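PDB 3ECC: DNA replication protein DnaC from Aquifex aeolicus, which acts as a bacterial helicase loader in the initiation of DNA replication and binds nucleotide, probably ATP, through an IstB-like AAA+ fold. Local coordinates for residues A[54-59]-A[70-75]; A[112-117]-A[160-165]; A[124-129]-A[164-169]; A[152-157]-A[174-179]. One frame throughout, in Å; residues are numbered along the deposited sequence.

Contact 1: residues A[54-59]-A[70-75]; sequences LAVATL and GYFFDT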
loop_
_atom_site.group_PDB
_atom_site.type_symbol
_atom_site.label_atom_id
_atom_site.label_comp_id
_atom_site.label_asym_id
_atom_site.label_seq_id
_atom_site.Cartn_x
_atom_site.Cartn_y
_atom_site.Cartn_z
ATOM N N LEU A 54 4.731 -9.209 -0.975
ATOM C CA LEU A 54 4.551 -9.142 0.474
ATOM C C LEU A 54 3.265 -8.440 0.874
ATOM O O LEU A 54 2.677 -8.769 1.900
ATOM C CB LEU A 54 5.750 -8.466 1.142
ATOM C CG LEU A 54 6.983 -9.357 1.216
ATOM C CD1 LEU A 54 8.193 -8.580 1.678
ATOM C CD2 LEU A 54 6.702 -10.540 2.133
ATOM N N ALA A 55 2.833 -7.480 0.054
ATOM C CA ALA A 55 1.554 -6.792 0.244
ATOM C C ALA A 55 0.354 -7.732 0.083
ATOM O O ALA A 55 -0.623 -7.624 0.818
ATOM C CB ALA A 55 1.437 -5.627 -0.721
ATOM N N VAL A 56 0.427 -8.640 -0.890
ATOM C CA VAL A 56 -0.654 -9.598 -1.109
ATOM C C VAL A 56 -0.611 -10.672 -0.021
ATOM O O VAL A 56 -1.657 -11.094 0.500
ATOM C CB VAL A 56 -0.585 -10.236 -2.514
ATOM C CG1 VAL A 56 -1.677 -11.287 -2.678
ATOM C CG2 VAL A 56 -0.728 -9.170 -3.588
ATOM N N ALA A 57 0.606 -11.083 0.341
ATOM C CA ALA A 57 0.825 -12.009 1.454
ATOM C C ALA A 57 0.220 -11.477 2.751
ATOM O O ALA A 57 -0.519 -12.192 3.437
ATOM C CB ALA A 57 2.316 -12.283 1.635
ATOM N N THR A 58 0.523 -10.219 3.073
ATOM C CA THR A 58 0.023 -9.590 4.293
ATOM C C THR A 58 -1.503 -9.554 4.293
ATOM O O THR A 58 -2.141 -9.826 5.309
ATOM C CB THR A 58 0.580 -8.162 4.466
ATOM O OG1 THR A 58 2.002 -8.178 4.310
ATOM C CG2 THR A 58 0.247 -7.620 5.837
ATOM N N LEU A 59 -2.079 -9.256 3.136
ATOM C CA LEU A 59 -3.530 -9.146 3.010
ATOM C C LEU A 59 -4.213 -10.487 3.292
ATOM O O LEU A 59 -5.270 -10.532 3.936
ATOM C CB LEU A 59 -3.903 -8.621 1.620
ATOM C CG LEU A 59 -5.378 -8.478 1.240
ATOM C CD1 LEU A 59 -6.092 -7.530 2.177
ATOM C CD2 LEU A 59 -5.514 -8.006 -0.202
ATOM N N GLY A 70 -10.104 -7.776 3.187
ATOM C CA GLY A 70 -9.715 -6.490 2.612
ATOM C C GLY A 70 -9.731 -6.513 1.093
ATOM O O GLY A 70 -10.308 -7.422 0.484
ATOM N N TYR A 71 -9.084 -5.525 0.474
ATOM C CA TYR A 71 -9.053 -5.420 -0.988
ATOM C C TYR A 71 -7.653 -5.076 -1.498
ATOM O O TYR A 71 -6.911 -4.345 -0.842
ATOM C CB TYR A 71 -10.059 -4.367 -1.475
ATOM C CG TYR A 71 -11.518 -4.684 -1.193
ATOM C CD1 TYR A 71 -12.324 -5.282 -2.160
ATOM C CD2 TYR A 71 -12.095 -4.363 0.033
ATOM C CE1 TYR A 71 -13.660 -5.564 -1.907
ATOM C CE2 TYR A 71 -13.428 -4.644 0.298
ATOM C CZ TYR A 71 -14.205 -5.241 -0.674
ATOM O OH TYR A 71 -15.526 -5.515 -0.405
ATOM N N PHE A 72 -7.300 -5.625 -2.662
ATOM C CA PHE A 72 -6.054 -5.284 -3.352
ATOM C C PHE A 72 -6.350 -4.524 -4.636
ATOM O O PHE A 72 -7.026 -5.031 -5.531
ATOM C CB PHE A 72 -5.233 -6.541 -3.678
ATOM C CG PHE A 72 -4.005 -6.267 -4.509
ATOM C CD1 PHE A 72 -2.771 -6.073 -3.912
ATOM C CD2 PHE A 72 -4.086 -6.193 -5.893
ATOM C CE1 PHE A 72 -1.646 -5.807 -4.681
ATOM C CE2 PHE A 72 -2.961 -5.926 -6.662
ATOM C CZ PHE A 72 -1.746 -5.736 -6.055
ATOM N N PHE A 73 -5.835 -3.305 -4.730
ATOM C CA PHE A 73 -5.991 -2.515 -5.946
ATOM C C PHE A 73 -4.652 -2.080 -6.484
ATOM O O PHE A 73 -3.746 -1.784 -5.720
ATOM C CB PHE A 73 -6.870 -1.287 -5.688
ATOM C CG PHE A 73 -8.333 -1.606 -5.561
ATOM C CD1 PHE A 73 -9.094 -1.901 -6.682
ATOM C CD2 PHE A 73 -8.948 -1.619 -4.320
ATOM C CE1 PHE A 73 -10.436 -2.202 -6.568
ATOM C CE2 PHE A 73 -10.295 -1.919 -4.203
ATOM C CZ PHE A 73 -11.035 -2.212 -5.329
ATOM N N ASP A 74 -4.518 -2.081 -7.803
ATOM C CA ASP A 74 -3.485 -1.291 -8.439
ATOM C C ASP A 74 -3.991 0.133 -8.357
ATOM O O ASP A 74 -5.173 0.393 -8.587
ATOM C CB ASP A 74 -3.283 -1.701 -9.901
ATOM C CG ASP A 74 -2.273 -0.819 -10.628
ATOM O OD1 ASP A 74 -1.054 -1.009 -10.436
ATOM O OD2 ASP A 74 -2.701 0.065 -11.391
ATOM N N THR A 75 -3.102 1.048 -8.003
ATOM C CA THR A 75 -3.497 2.414 -7.729
ATOM C C THR A 75 -4.044 3.112 -8.968
ATOM O O THR A 75 -5.064 3.808 -8.903
ATOM C CB THR A 75 -2.339 3.198 -7.143
ATOM O OG1 THR A 75 -1.764 2.438 -6.072
ATOM C CG2 THR A 75 -2.826 4.525 -6.609
HETATM O O HOH W 1 -7.830 -10.260 2.809
#
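The tight part of this contact is where L59 meets G70 and F72. L59 CD1 lies 3.8 Å from G70 CA, resting directly on main chain that bears no side chain. L59 CD2 is 3.8 Å from F72 CB, so the two methyls lie side by side along the helix-facing side of the backbone, CD1 at G70 and CD2 at the Y71-F72 junction. One turn back, V56 CG2 meets the ring of F72 obliquely, 3.7 Å from CE1. F72 CG is trans to the backbone N (chi1 174°), and its ring reaches back toward V56. The looser side is near L59 O, where a water donates to that oxygen (2.8 Å) and bonds only weakly with G70 N; Y71, which leaves the backbone away from the helix, is exposed. The short segments run nearly antiparallel (160°), axes 9.4 Å apart. The F72 side chain lies about 4 Å (nearest atoms) from those of T52 and D107, magnesium-binding residues seen in structures of this protein, so the contact borders the nucleotide and metal site. Helix 51-65, which carries the end of the P-loop (K51, T52), packs here on strand 71-74, an outermost strand of the sheet within this chain; F72 also touches strand 104-107.

Contact 2: residues A[112-117]-A[160-165]; sequences ERLSDW and SRLGEN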
loop_
_atom_site.group_PDB
_atom_site.type_symbol
_atom_site.label_atom_id
_atom_site.label_comp_id
_atom_site.label_asym_id
_atom_site.label_seq_id
_atom_site.Cartn_x
_atom_site.Cartn_y
_atom_site.Cartn_z
ATOM N N GLU A 112 4.721 7.283 -10.887
ATOM C CA GLU A 112 5.100 8.312 -11.861
ATOM C C GLU A 112 4.443 9.661 -11.546
ATOM O O GLU A 112 4.205 9.982 -10.380
ATOM C CB GLU A 112 4.747 7.859 -13.285
ATOM C CG GLU A 112 5.714 6.848 -13.876
ATOM C CD GLU A 112 7.117 7.420 -14.105
ATOM O OE1 GLU A 112 7.271 8.665 -14.147
ATOM O OE2 GLU A 112 8.069 6.616 -14.254
ATOM N N ARG A 113 4.147 10.437 -12.590
ATOM C CA ARG A 113 3.527 11.756 -12.440
ATOM C C ARG A 113 2.027 11.739 -12.790
ATOM O O ARG A 113 1.607 11.137 -13.789
ATOM C CB ARG A 113 4.274 12.795 -13.282
ATOM C CG ARG A 113 5.795 12.640 -13.234
ATOM C CD ARG A 113 6.518 13.872 -13.785
ATOM N NE ARG A 113 7.958 13.807 -13.534
ATOM C CZ ARG A 113 8.769 14.863 -13.488
ATOM N NH1 ARG A 113 8.287 16.088 -13.671
ATOM N NH2 ARG A 113 10.066 14.693 -13.250
ATOM N N LEU A 114 1.234 12.413 -11.956
ATOM C CA LEU A 114 -0.222 12.293 -11.982
ATOM C C LEU A 114 -0.902 13.625 -12.273
ATOM O O LEU A 114 -0.385 14.682 -11.924
ATOM C CB LEU A 114 -0.721 11.780 -10.635
ATOM C CG LEU A 114 -0.106 10.504 -10.064
ATOM C CD1 LEU A 114 -0.060 10.583 -8.555
ATOM C CD2 LEU A 114 -0.868 9.262 -10.528
ATOM N N SER A 115 -2.082 13.557 -12.886
ATOM C CA SER A 115 -2.874 14.748 -13.198
ATOM C C SER A 115 -3.672 15.214 -11.984
ATOM O O SER A 115 -3.883 14.449 -11.042
ATOM C CB SER A 115 -3.817 14.473 -14.371
ATOM O OG SER A 115 -4.605 13.326 -14.124
ATOM N N ASP A 116 -4.118 16.469 -12.015
ATOM C CA ASP A 116 -4.740 17.103 -10.848
ATOM C C ASP A 116 -5.850 16.264 -10.214
ATOM O O ASP A 116 -5.953 16.194 -8.987
ATOM C CB ASP A 116 -5.268 18.502 -11.200
ATOM C CG ASP A 116 -4.160 19.548 -11.291
ATOM O OD1 ASP A 116 -4.488 20.757 -11.348
ATOM O OD2 ASP A 116 -2.967 19.171 -11.308
ATOM N N TRP A 117 -6.666 15.621 -11.051
ATOM C CA TRP A 117 -7.793 14.810 -10.572
ATOM C C TRP A 117 -7.351 13.461 -9.994
ATOM O O TRP A 117 -8.068 12.865 -9.192
ATOM C CB TRP A 117 -8.836 14.600 -11.680
ATOM C CG TRP A 117 -8.278 13.975 -12.925
ATOM C CD1 TRP A 117 -7.794 14.629 -14.025
ATOM C CD2 TRP A 117 -8.134 12.573 -13.197
ATOM N NE1 TRP A 117 -7.362 13.722 -14.965
ATOM C CE2 TRP A 117 -7.562 12.455 -14.485
ATOM C CE3 TRP A 117 -8.437 11.407 -12.480
ATOM C CZ2 TRP A 117 -7.282 11.217 -15.070
ATOM C CZ3 TRP A 117 -8.165 10.177 -13.065
ATOM C CH2 TRP A 117 -7.584 10.095 -14.346
ATOM N N SER A 160 7.021 14.649 -4.007
ATOM C CA SER A 160 7.132 15.366 -5.271
ATOM C C SER A 160 5.957 15.054 -6.191
ATOM O O SER A 160 5.498 15.919 -6.937
ATOM C CB SER A 160 8.454 15.035 -5.962
ATOM O OG SER A 160 8.518 13.660 -6.289
ATOM N N ARG A 161 5.469 13.818 -6.125
ATOM C CA ARG A 161 4.396 13.369 -7.007
ATOM C C ARG A 161 3.042 13.231 -6.320
ATOM O O ARG A 161 2.034 12.988 -6.980
ATOM C CB ARG A 161 4.780 12.060 -7.704
ATOM C CG ARG A 161 5.499 11.056 -6.822
ATOM C CD ARG A 161 6.253 10.019 -7.657
ATOM N NE ARG A 161 6.599 8.826 -6.875
ATOM C CZ ARG A 161 7.844 8.439 -6.582
ATOM N NH1 ARG A 161 8.887 9.140 -7.019
ATOM N NH2 ARG A 161 8.044 7.346 -5.851
ATOM N N LEU A 162 3.020 13.391 -4.998
ATOM C CA LEU A 162 1.787 13.233 -4.218
ATOM C C LEU A 162 1.463 14.460 -3.387
ATOM O O LEU A 162 0.300 14.721 -3.092
ATOM C CB LEU A 162 1.876 12.013 -3.293
ATOM C CG LEU A 162 1.729 10.597 -3.855
ATOM C CD1 LEU A 162 1.593 9.596 -2.716
ATOM C CD2 LEU A 162 0.534 10.505 -4.781
ATOM N N GLY A 163 2.496 15.199 -2.999
ATOM C CA GLY A 163 2.342 16.341 -2.109
ATOM C C GLY A 163 2.859 16.025 -0.722
ATOM O O GLY A 163 2.894 14.865 -0.320
ATOM N N GLU A 164 3.263 17.063 0.008
ATOM C CA GLU A 164 3.773 16.927 1.378
ATOM C C GLU A 164 2.719 16.431 2.367
ATOM O O GLU A 164 3.013 15.608 3.228
ATOM C CB GLU A 164 4.316 18.269 1.875
ATOM C CG GLU A 164 5.545 18.774 1.144
ATOM C CD GLU A 164 6.794 17.953 1.456
ATOM O OE1 GLU A 164 6.825 17.277 2.514
ATOM O OE2 GLU A 164 7.745 17.986 0.638
ATOM N N ASN A 165 1.500 16.955 2.242
ATOM C CA ASN A 165 0.383 16.604 3.128
ATOM C C ASN A 165 0.142 15.091 3.186
ATOM O O ASN A 165 0.069 14.500 4.269
ATOM C CB ASN A 165 -0.892 17.334 2.671
ATOM C CG ASN A 165 -1.957 17.423 3.764
ATOM O OD1 ASN A 165 -1.647 17.490 4.951
ATOM N ND2 ASN A 165 -3.222 17.455 3.355
#
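R161 and L162, in a Ser-Arg-Leu sequence that resembles the box VII motif of AAA+ initiators, meet E112 and L114 at the end of helix 153-162; E112 and L114 belong to the loop that leads into helix 116-131. In box VII the arginine acts as a finger toward a neighbouring subunit; such a role for R161 is only an inference here, since the assembly holds one chain. The backbone oxygen E112 O lies against the aliphatic shaft of R161, 3.4 Å from both CB and CD. With chi1 at 41°, R161 CG is flanked by N and C of its own backbone, and from there the chain runs extended to NE, which lays its methylenes beside that oxygen. L114 CD1 lies 3.6 Å from the backbone R161 O. The same methyl makes the apolar pair of the contact with L162 CD2, at 3.8 Å, the two leucines meeting at a slant. Both leucines also touch I122 of helix 116-131. The guanidinium finds its partners elsewhere, in a salt bridge from NH1 to D157 OD2 and a weak hydrogen bond from NH2 to N141 O; N141 itself lines the beryllium fluoride pocket. With no hydrogen bond between the segments, the chemistry implies a van der Waals join: E112 O lies against the methylenes and makes no hydrogen bond to the guanidinium, and the D157 salt bridge, with the weak bond to N141 O, is what holds that end.

Contact 3: residues A[124-129]-A[164-169]; sequences YIITYR and ENVVSK
Apolar packing carries the centre of this contact, where I126 meets V166. I126 CD1 lies 3.7 Å from V166 CG1, and I126 CG2 approaches the same methyl at 4.2 Å, so one valine branch is touched by both branches of the isoleucine. The torsions account for this: I126 CG1 lies trans to its carbonyl carbon (chi1 -76°), leaving CD1 and CG2 on the side of V166, and the two side chains cross at about a right angle. Their CA atoms, 6.9 Å apart, are the nearest pair between the helices, which places this pair at the close point of the crossing.

Mixed contacts of aliphatic carbon with a polar atom lie farther along. T127 OG1 is 4.2 Å from K169 CD, a loose approach in which the hydroxyl is not bonded to the lysine; its hydrogen bond goes instead to S123 O, one turn earlier on its own helix. K169 CB also comes within 4.5 Å of I126 CG2, so the lysine's aliphatic part extends the apolar patch towards the more open side of the interface.

Hydrogen bonds across the interface are absent, and the backbone bonds stay within each helix. The short segments cross at +41° with axes 9.9 Å apart, their N-to-C directions nearer parallel than antiparallel. Helix 116-131 is thereby placed between helix 164-173 on this face and helices 75-86 and 93-99, which I125 touches through L78, L82 and L99. On the other helix, V167 turns from the contact to pack on S155, L158 and A159 of helix 153-162.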
loop_
_atom_site.group_PDB
_atom_site.type_symbol
_atom_site.label_atom_id
_atom_site.label_comp_id
_atom_site.label_asym_id
_atom_site.label_seq_id
_atom_site.Cartn_x
_atom_site.Cartn_y
_atom_site.Cartn_z
ATOM N N TYR A 124 -7.650 12.283 -1.276
ATOM C CA TYR A 124 -8.961 12.047 -0.678
ATOM C C TYR A 124 -9.017 10.715 0.067
ATOM O O TYR A 124 -9.411 10.662 1.229
ATOM C CB TYR A 124 -10.051 12.085 -1.748
ATOM C CG TYR A 124 -11.452 11.845 -1.227
ATOM C CD1 TYR A 124 -11.910 12.473 -0.071
ATOM C CD2 TYR A 124 -12.337 11.026 -1.916
ATOM C CE1 TYR A 124 -13.206 12.263 0.404
ATOM C CE2 TYR A 124 -13.635 10.817 -1.451
ATOM C CZ TYR A 124 -14.062 11.440 -0.291
ATOM O OH TYR A 124 -15.343 11.236 0.177
ATOM N N ILE A 125 -8.623 9.639 -0.612
ATOM C CA ILE A 125 -8.661 8.299 -0.043
ATOM C C ILE A 125 -7.739 8.152 1.175
ATOM O O ILE A 125 -8.064 7.453 2.128
ATOM C CB ILE A 125 -8.324 7.240 -1.122
ATOM C CG1 ILE A 125 -9.495 7.103 -2.107
ATOM C CG2 ILE A 125 -7.984 5.905 -0.486
ATOM C CD1 ILE A 125 -9.170 6.274 -3.346
ATOM N N ILE A 126 -6.602 8.837 1.142
ATOM C CA ILE A 126 -5.619 8.745 2.210
ATOM C C ILE A 126 -5.971 9.608 3.438
ATOM O O ILE A 126 -5.775 9.186 4.586
ATOM C CB ILE A 126 -4.208 9.059 1.685
ATOM C CG1 ILE A 126 -3.691 7.853 0.902
ATOM C CG2 ILE A 126 -3.265 9.400 2.829
ATOM C CD1 ILE A 126 -2.697 8.191 -0.157
ATOM N N THR A 127 -6.500 10.801 3.199
ATOM C CA THR A 127 -6.938 11.666 4.296
ATOM C C THR A 127 -8.129 11.040 5.049
ATOM O O THR A 127 -8.204 11.087 6.278
ATOM C CB THR A 127 -7.280 13.080 3.777
ATOM O OG1 THR A 127 -6.126 13.627 3.135
ATOM C CG2 THR A 127 -7.689 13.985 4.898
ATOM N N TYR A 128 -9.043 10.435 4.300
ATOM C CA TYR A 128 -10.180 9.747 4.889
ATOM C C TYR A 128 -9.724 8.591 5.779
ATOM O O TYR A 128 -10.166 8.467 6.926
ATOM C CB TYR A 128 -11.098 9.231 3.792
ATOM C CG TYR A 128 -12.398 8.676 4.290
ATOM C CD1 TYR A 128 -13.515 9.502 4.462
ATOM C CD2 TYR A 128 -12.524 7.323 4.587
ATOM C CE1 TYR A 128 -14.723 8.989 4.924
ATOM C CE2 TYR A 128 -13.725 6.798 5.048
ATOM C CZ TYR A 128 -14.822 7.631 5.217
ATOM O OH TYR A 128 -16.007 7.105 5.672
ATOM N N ARG A 129 -8.815 7.774 5.255
ATOM C CA ARG A 129 -8.318 6.601 5.970
ATOM C C ARG A 129 -7.364 6.981 7.091
ATOM O O ARG A 129 -7.206 6.230 8.046
ATOM C CB ARG A 129 -7.661 5.619 4.998
ATOM C CG ARG A 129 -8.654 5.007 4.010
ATOM C CD ARG A 129 -8.010 4.012 3.062
ATOM N NE ARG A 129 -7.700 2.742 3.722
ATOM C CZ ARG A 129 -8.612 1.843 4.084
ATOM N NH1 ARG A 129 -9.899 2.072 3.852
ATOM N NH2 ARG A 129 -8.239 0.723 4.698
ATOM N N GLU A 164 3.263 17.063 0.008
ATOM C CA GLU A 164 3.773 16.927 1.378
ATOM C C GLU A 164 2.719 16.431 2.367
ATOM O O GLU A 164 3.013 15.608 3.228
ATOM C CB GLU A 164 4.316 18.269 1.875
ATOM C CG GLU A 164 5.545 18.774 1.144
ATOM C CD GLU A 164 6.794 17.953 1.456
ATOM O OE1 GLU A 164 6.825 17.277 2.514
ATOM O OE2 GLU A 164 7.745 17.986 0.638
ATOM N N ASN A 165 1.500 16.955 2.242
ATOM C CA ASN A 165 0.383 16.604 3.128
ATOM C C ASN A 165 0.142 15.091 3.186
ATOM O O ASN A 165 0.069 14.500 4.269
ATOM C CB ASN A 165 -0.892 17.334 2.671
ATOM C CG ASN A 165 -1.957 17.423 3.764
ATOM O OD1 ASN A 165 -1.647 17.490 4.951
ATOM N ND2 ASN A 165 -3.222 17.455 3.355
ATOM N N VAL A 166 0.067 14.471 2.010
ATOM C CA VAL A 166 -0.206 13.039 1.883
ATOM C C VAL A 166 0.922 12.166 2.463
ATOM O O VAL A 166 0.678 11.304 3.314
ATOM C CB VAL A 166 -0.487 12.667 0.407
ATOM C CG1 VAL A 166 -0.552 11.180 0.223
ATOM C CG2 VAL A 166 -1.783 13.298 -0.041
ATOM N N VAL A 167 2.153 12.418 2.025
ATOM C CA VAL A 167 3.316 11.650 2.479
ATOM C C VAL A 167 3.548 11.787 3.984
ATOM O O VAL A 167 4.074 10.881 4.622
ATOM C CB VAL A 167 4.589 12.062 1.710
ATOM C CG1 VAL A 167 5.786 11.263 2.180
ATOM C CG2 VAL A 167 4.377 11.857 0.239
ATOM N N SER A 168 3.136 12.923 4.536
ATOM C CA SER A 168 3.214 13.176 5.958
ATOM C C SER A 168 2.243 12.280 6.714
ATOM O O SER A 168 2.574 11.746 7.771
ATOM C CB SER A 168 2.898 14.651 6.219
ATOM O OG SER A 168 2.753 14.935 7.594
ATOM N N LYS A 169 1.033 12.146 6.181
ATOM C CA LYS A 169 0.011 11.301 6.796
ATOM C C LYS A 169 0.325 9.816 6.612
ATOM O O LYS A 169 0.073 9.012 7.504
ATOM C CB LYS A 169 -1.379 11.638 6.240
ATOM C CG LYS A 169 -1.857 13.026 6.618
ATOM C CD LYS A 169 -3.274 13.277 6.155
ATOM C CE LYS A 169 -3.790 14.614 6.665
ATOM N NZ LYS A 169 -3.094 15.754 6.000
#

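Contact 4: residues A[152-157]-A[174-179]; sequences VRISAD and NELLVI
I154 projects from helix 153-162 onto two residues of strand 174-178, and it makes the whole contact. Its CD1 reaches V178 CG2 at 3.8 Å, while its CG2 branch lies 4.2 Å from L176 CD1, a looser approach. The two strand residues sit two apart, so both side chains leave the strand on its helix-facing side, and the isoleucine spans them with its two branches. A chi1 of -74° with an extended chi2 of 166° sends CD1 to V178 and leaves CG2 for L176; both pairs meet at an angle rather than end on. Since no hydrogen bond links the segments and the closest CA pair, I154 with V178, is 9.5 Å apart, the evidence is of side-chain packing alone.

The second shell surrounds both partners. Y142 and V44 also touch I154, and L176 touches T42 and V44 of strand 40-45. Strand 174-178 is held beside strand 40-45 by backbone hydrogen bonds of E175 with G40 and T42 and of L177 with T42, and N174 ND2 adds bonds to T42 OG1 and T136 O. The contact thus sets helix 153-162 over an edge of the parallel sheet, where strand 174-178 lies next to strand 40-45, the strand that leads to the P-loop; helix 17-31 packs against L177 and E175 on the opposite face.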
loop_
_atom_site.group_PDB
_atom_site.type_symbol
_atom_site.label_atom_id
_atom_site.label_comp_id
_atom_site.label_asym_id
_atom_site.label_seq_id
_atom_site.Cartn_x
_atom_site.Cartn_y
_atom_site.Cartn_z
ATOM N N VAL A 152 14.180 10.438 4.481
ATOM C CA VAL A 152 13.316 11.605 4.269
ATOM C C VAL A 152 13.333 11.978 2.777
ATOM O O VAL A 152 12.561 12.825 2.324
ATOM C CB VAL A 152 13.761 12.823 5.143
ATOM C CG1 VAL A 152 12.602 13.808 5.359
ATOM C CG2 VAL A 152 14.302 12.351 6.491
ATOM N N ARG A 153 14.238 11.346 2.033
ATOM C CA ARG A 153 14.255 11.439 0.582
ATOM C C ARG A 153 13.241 10.467 -0.026
ATOM O O ARG A 153 12.673 10.739 -1.085
ATOM C CB ARG A 153 15.657 11.156 0.045
ATOM C CG ARG A 153 15.838 11.473 -1.432
ATOM C CD ARG A 153 17.260 11.199 -1.874
ATOM N NE ARG A 153 18.224 12.015 -1.136
ATOM C CZ ARG A 153 19.543 11.880 -1.230
ATOM N NH1 ARG A 153 20.068 10.958 -2.035
ATOM N NH2 ARG A 153 20.338 12.668 -0.520
ATOM N N ILE A 154 13.024 9.329 0.642
ATOM C CA ILE A 154 11.900 8.428 0.325
ATOM C C ILE A 154 10.577 9.158 0.587
ATOM O O ILE A 154 9.524 8.773 0.074
ATOM C CB ILE A 154 11.963 7.116 1.168
ATOM C CG1 ILE A 154 13.072 6.190 0.648
ATOM C CG2 ILE A 154 10.614 6.403 1.174
ATOM C CD1 ILE A 154 13.438 5.067 1.591
ATOM N N SER A 155 10.660 10.222 1.384
ATOM C CA SER A 155 9.525 11.085 1.689
ATOM C C SER A 155 9.397 12.299 0.739
ATOM O O SER A 155 8.287 12.667 0.349
ATOM C CB SER A 155 9.619 11.551 3.144
ATOM O OG SER A 155 9.855 10.448 4.006
ATOM N N ALA A 156 10.529 12.912 0.380
ATOM C CA ALA A 156 10.554 14.055 -0.554
ATOM C C ALA A 156 10.379 13.633 -2.024
ATOM O O ALA A 156 9.824 14.379 -2.834
ATOM C CB ALA A 156 11.843 14.878 -0.377
ATOM N N ASP A 157 10.867 12.442 -2.359
ATOM C CA ASP A 157 10.652 11.856 -3.676
ATOM C C ASP A 157 9.190 11.456 -3.851
ATOM O O ASP A 157 8.603 11.676 -4.904
ATOM C CB ASP A 157 11.561 10.645 -3.865
ATOM C CG ASP A 157 11.569 10.131 -5.292
ATOM O OD1 ASP A 157 11.951 10.886 -6.216
ATOM O OD2 ASP A 157 11.229 8.946 -5.480
ATOM N N ASN A 174 1.635 4.522 8.880
ATOM C CA ASN A 174 2.323 3.310 8.457
ATOM C C ASN A 174 3.745 3.181 8.983
ATOM O O ASN A 174 4.397 4.174 9.297
ATOM C CB ASN A 174 2.301 3.188 6.929
ATOM C CG ASN A 174 0.954 2.759 6.407
ATOM O OD1 ASN A 174 -0.021 2.693 7.153
ATOM N ND2 ASN A 174 0.891 2.453 5.119
ATOM N N GLU A 175 4.213 1.942 9.090
ATOM C CA GLU A 175 5.619 1.687 9.341
ATOM C C GLU A 175 6.345 1.466 8.015
ATOM O O GLU A 175 5.850 0.756 7.141
ATOM C CB GLU A 175 5.785 0.473 10.250
ATOM C CG GLU A 175 6.914 0.625 11.255
ATOM C CD GLU A 175 7.512 -0.706 11.656
ATOM O OE1 GLU A 175 6.743 -1.588 12.112
ATOM O OE2 GLU A 175 8.745 -0.873 11.510
ATOM N N LEU A 176 7.514 2.079 7.867
ATOM C CA LEU A 176 8.259 1.993 6.615
ATOM C C LEU A 176 9.168 0.767 6.582
ATOM O O LEU A 176 9.937 0.528 7.510
ATOM C CB LEU A 176 9.078 3.266 6.381
ATOM C CG LEU A 176 9.626 3.489 4.964
ATOM C CD1 LEU A 176 8.600 4.220 4.085
ATOM C CD2 LEU A 176 10.955 4.250 5.001
ATOM N N LEU A 177 9.080 0.002 5.500
ATOM C CA LEU A 177 9.948 -1.154 5.308
ATOM C C LEU A 177 10.656 -1.096 3.959
ATOM O O LEU A 177 10.065 -1.377 2.920
ATOM C CB LEU A 177 9.154 -2.461 5.434
ATOM C CG LEU A 177 8.673 -2.878 6.835
ATOM C CD1 LEU A 177 7.602 -3.953 6.734
ATOM C CD2 LEU A 177 9.825 -3.353 7.722
ATOM N N VAL A 178 11.927 -0.726 3.972
ATOM C CA VAL A 178 12.680 -0.693 2.737
ATOM C C VAL A 178 13.147 -2.079 2.340
ATOM O O VAL A 178 13.635 -2.846 3.171
ATOM C CB VAL A 178 13.870 0.241 2.820
ATOM C CG1 VAL A 178 14.556 0.314 1.475
ATOM C CG2 VAL A 178 13.403 1.609 3.242
ATOM N N ILE A 179 12.982 -2.397 1.061
ATOM C CA ILE A 179 13.361 -3.697 0.531
ATOM C C ILE A 179 14.390 -3.520 -0.570
ATOM O O ILE A 179 14.161 -2.794 -1.540
ATOM C CB ILE A 179 12.136 -4.443 -0.000
ATOM C CG1 ILE A 179 11.111 -4.595 1.115
ATOM C CG2 ILE A 179 12.529 -5.793 -0.559
ATOM C CD1 ILE A 179 9.894 -5.302 0.680
#

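In the fold
Contact 1 closes before the others open, and its edge strand 71-74 and the strand 174-178 of contact 4 are the two outermost strands of the same five-stranded parallel sheet; the contact centres are 18 Å apart, and L54 of one touches I179 of the other. Contacts 2 and 3 lie closest, with centres 11 Å apart, sharing E164 and N165 and the helices 116-131 and 164-173. Contact 4 alternates along the chain with both: helix 153-162, helix 164-173 and strand 174-178 run in succession. Together they join the parallel sheet, and the helix that follows its P-loop, to the helices packed beside it.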